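Local coordinates for protein fatty acid CoA ligase (Marinactinospora thermotolerans, PDB 6SQ8) that belongs to the ANL superfamily of AMP-binding enzymes and carries the name fatty acid CoA ligase, at residues A[57-62]-A[200-205]. Numbering follows the deposited sequence.
Sequences HANTWR and IPLSDL. With EQ2 (1-ethanoyl-9~{H}-pyrido[3,4-b]indole-3-carboxylic acid), chain F.
The loop 200-205 of this ANL-type enzyme runs to the pocket that holds 1-ethanoyl-9H-pyrido[3,4-b]indole-3-carboxylic acid, which it reaches through Leu205; at its other end an asparagine side chain uses both ends of its amide to clamp the loop backbone. Asn59, at the centre of an inverse gamma turn, has CG anti to its carbonyl carbon (chi1 -80°), and its amide meets residues 200-202 tip first. ND2 donates to Ile200 O at 2.8 Å, nearly straight at 163° and almost within the amide's own plane, although it meets the Ile200 carbonyl from above that group's plane. OD1 accepts from Leu202 N at 3.0 Å, with the donor again lying above the carbonyl plane. Two bonds on one flat group restrain its rotation and pin the chain on both sides of Pro201, whose CA lies 3.3 Å from Asn59 OD1, just where the type I turn Pro201-Asp204 begins.

Leu202 adds the apolar part: its side chain runs alongside Asn59, with CD1 3.7 Å from Asn59 CA and CG 3.9 Å from Asn59 CG. Its CD1 also touches Thr60 O at 3.5 Å. Further along the turn, Ser203 OG donates to Asp204 OD2 (3.1 Å), a carboxylate oxygen also salt-bridged to Arg81. Leu205 takes no part in this contact, and its CD1 sits 3.5 Å from EQ2 N2; the loop ends at this residue of the ligand pocket.

The contact thus ties the exit of strand 52-56 and the start of helix 61-72 to the loop joining strand 195-198 to helix 205-215. Thr60 OG1 caps helix 61-72 through Ala63 N and also bonds Glu104; Leu202 packs on Ile64 of the same helix, while Ile200 and Leu205 lean on Phe244 of strand 242-245.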
loop_
_atom_site.group_PDB
_atom_site.type_symbol
_atom_site.label_atom_id
_atom_site.label_comp_id
_atom_site.label_asym_id
_atom_site.label_seq_id
_atom_site.Cartn_x
_atom_site.Cartn_y
_atom_site.Cartn_z
ATOM N N HIS A 57 4.194 16.652 1.737
ATOM C CA HIS A 57 5.595 16.620 1.334
ATOM C C HIS A 57 5.790 15.670 0.162
ATOM O O HIS A 57 4.929 14.882 -0.160
ATOM C CB HIS A 57 6.471 16.173 2.503
ATOM C CG HIS A 57 6.034 14.872 3.090
ATOM N ND1 HIS A 57 5.407 14.799 4.316
ATOM C CD2 HIS A 57 6.075 13.613 2.608
ATOM C CE1 HIS A 57 5.124 13.546 4.582
ATOM N NE2 HIS A 57 5.503 12.806 3.541
ATOM N N ALA A 58 6.966 15.762 -0.444
ATOM C CA ALA A 58 7.421 14.830 -1.457
ATOM C C ALA A 58 8.226 13.716 -0.767
ATOM O O ALA A 58 8.214 13.609 0.446
ATOM C CB ALA A 58 8.242 15.593 -2.469
ATOM N N ASN A 59 8.922 12.882 -1.545
ATOM C CA ASN A 59 9.773 11.845 -0.992
ATOM C C ASN A 59 11.145 12.445 -0.701
ATOM O O ASN A 59 12.072 12.233 -1.461
ATOM C CB ASN A 59 9.880 10.625 -1.910
ATOM C CG ASN A 59 8.682 9.701 -1.814
ATOM O OD1 ASN A 59 7.579 10.145 -1.469
ATOM N ND2 ASN A 59 8.902 8.423 -2.105
ATOM N N THR A 60 11.257 13.168 0.418
ATOM C CA THR A 60 12.508 13.842 0.856
ATOM C C THR A 60 12.956 13.282 2.209
ATOM O O THR A 60 12.136 12.813 2.981
ATOM C CB THR A 60 12.298 15.349 1.011
ATOM O OG1 THR A 60 11.523 15.572 2.193
ATOM C CG2 THR A 60 11.591 15.951 -0.182
ATOM N N TRP A 61 14.249 13.383 2.512
ATOM C CA TRP A 61 14.759 12.814 3.737
ATOM C C TRP A 61 14.232 13.568 4.960
ATOM O O TRP A 61 14.096 12.999 6.035
ATOM C CB TRP A 61 16.283 12.765 3.714
ATOM C CG TRP A 61 16.982 14.075 3.893
ATOM C CD1 TRP A 61 17.475 14.882 2.914
ATOM C CD2 TRP A 61 17.344 14.689 5.134
ATOM N NE1 TRP A 61 18.114 15.962 3.457
ATOM C CE2 TRP A 61 18.050 15.869 4.818
ATOM C CE3 TRP A 61 17.136 14.371 6.482
ATOM C CZ2 TRP A 61 18.536 16.731 5.799
ATOM C CZ3 TRP A 61 17.617 15.226 7.453
ATOM C CH2 TRP A 61 18.310 16.386 7.111
ATOM N N ARG A 62 13.927 14.850 4.798
ATOM C CA ARG A 62 13.401 15.634 5.909
ATOM C C ARG A 62 11.986 15.158 6.264
ATOM O O ARG A 62 11.574 15.245 7.410
ATOM C CB ARG A 62 13.432 17.134 5.608
ATOM C CG ARG A 62 14.803 17.775 5.814
ATOM C CD ARG A 62 14.748 19.277 5.539
ATOM N NE ARG A 62 16.058 19.916 5.671
ATOM C CZ ARG A 62 17.023 19.835 4.757
ATOM N NH1 ARG A 62 16.837 19.174 3.629
ATOM N NH2 ARG A 62 18.195 20.391 4.987
ATOM N N ILE A 200 7.682 4.604 -3.624
ATOM C CA ILE A 200 6.287 4.861 -3.324
ATOM C C ILE A 200 6.217 6.038 -2.359
ATOM O O ILE A 200 7.176 6.310 -1.662
ATOM C CB ILE A 200 5.574 3.612 -2.774
ATOM C CG1 ILE A 200 6.141 3.157 -1.430
ATOM C CG2 ILE A 200 5.590 2.499 -3.797
ATOM C CD1 ILE A 200 5.533 1.869 -0.911
ATOM N N PRO A 201 5.092 6.778 -2.285
ATOM C CA PRO A 201 5.034 7.996 -1.490
ATOM C C PRO A 201 5.280 7.731 0.001
ATOM O O PRO A 201 4.758 6.751 0.546
ATOM C CB PRO A 201 3.593 8.495 -1.694
ATOM C CG PRO A 201 3.143 7.845 -2.973
ATOM C CD PRO A 201 3.816 6.497 -2.962
ATOM N N LEU A 202 6.055 8.626 0.642
ATOM C CA LEU A 202 6.353 8.572 2.071
ATOM C C LEU A 202 5.106 8.861 2.919
ATOM O O LEU A 202 5.135 8.651 4.134
ATOM C CB LEU A 202 7.455 9.582 2.385
ATOM C CG LEU A 202 8.875 9.161 2.003
ATOM C CD1 LEU A 202 9.890 10.253 2.397
ATOM C CD2 LEU A 202 9.245 7.813 2.633
ATOM N N SER A 203 4.027 9.347 2.298
ATOM C CA SER A 203 2.805 9.683 3.012
ATOM C C SER A 203 2.062 8.432 3.523
ATOM O O SER A 203 1.271 8.552 4.460
ATOM C CB SER A 203 1.907 10.510 2.143
ATOM O OG SER A 203 1.576 9.806 0.957
ATOM N N ASP A 204 2.287 7.250 2.917
ATOM C CA ASP A 204 1.574 6.004 3.319
ATOM C C ASP A 204 2.584 4.873 3.558
ATOM O O ASP A 204 3.520 5.057 4.311
ATOM C CB ASP A 204 0.459 5.688 2.327
ATOM C CG ASP A 204 -0.575 6.798 2.269
ATOM O OD1 ASP A 204 -1.412 6.868 3.182
ATOM O OD2 ASP A 204 -0.515 7.600 1.314
ATOM N N LEU A 205 2.381 3.706 2.948
ATOM C CA LEU A 205 3.200 2.542 3.259
ATOM C C LEU A 205 4.691 2.875 3.135
ATOM O O LEU A 205 5.498 2.425 3.941
ATOM C CB LEU A 205 2.841 1.376 2.343
ATOM C CG LEU A 205 3.707 0.132 2.508
ATOM C CD1 LEU A 205 3.627 -0.381 3.936
ATOM C CD2 LEU A 205 3.280 -0.952 1.524
HETATM C C1 EQ2 F . 1.782 -4.834 2.534
HETATM C C2 EQ2 F . 0.861 -4.129 1.600
HETATM O O1 EQ2 F . 0.935 -4.359 0.407
HETATM C C3 EQ2 F . -0.106 -3.105 2.132
HETATM N N1 EQ2 F . -1.123 -2.767 1.330
HETATM C C4 EQ2 F . -2.014 -1.843 1.724
HETATM C C5 EQ2 F . -3.114 -1.475 0.753
HETATM O O2 EQ2 F . -3.174 -2.091 -0.333
HETATM O O3 EQ2 F . -3.853 -0.540 1.107
HETATM C C6 EQ2 F . -1.926 -1.198 2.951
HETATM C C7 EQ2 F . -0.889 -1.526 3.804
HETATM C C8 EQ2 F . -0.490 -1.102 5.120
HETATM C C9 EQ2 F . -0.984 -0.189 6.049
HETATM C C10 EQ2 F . -0.327 -0.040 7.252
HETATM C C11 EQ2 F . 0.815 -0.781 7.544
HETATM C C12 EQ2 F . 1.323 -1.700 6.657
HETATM C C13 EQ2 F . 0.658 -1.847 5.442
HETATM N N2 EQ2 F . 0.962 -2.682 4.383
HETATM C C14 EQ2 F . 0.040 -2.501 3.391
#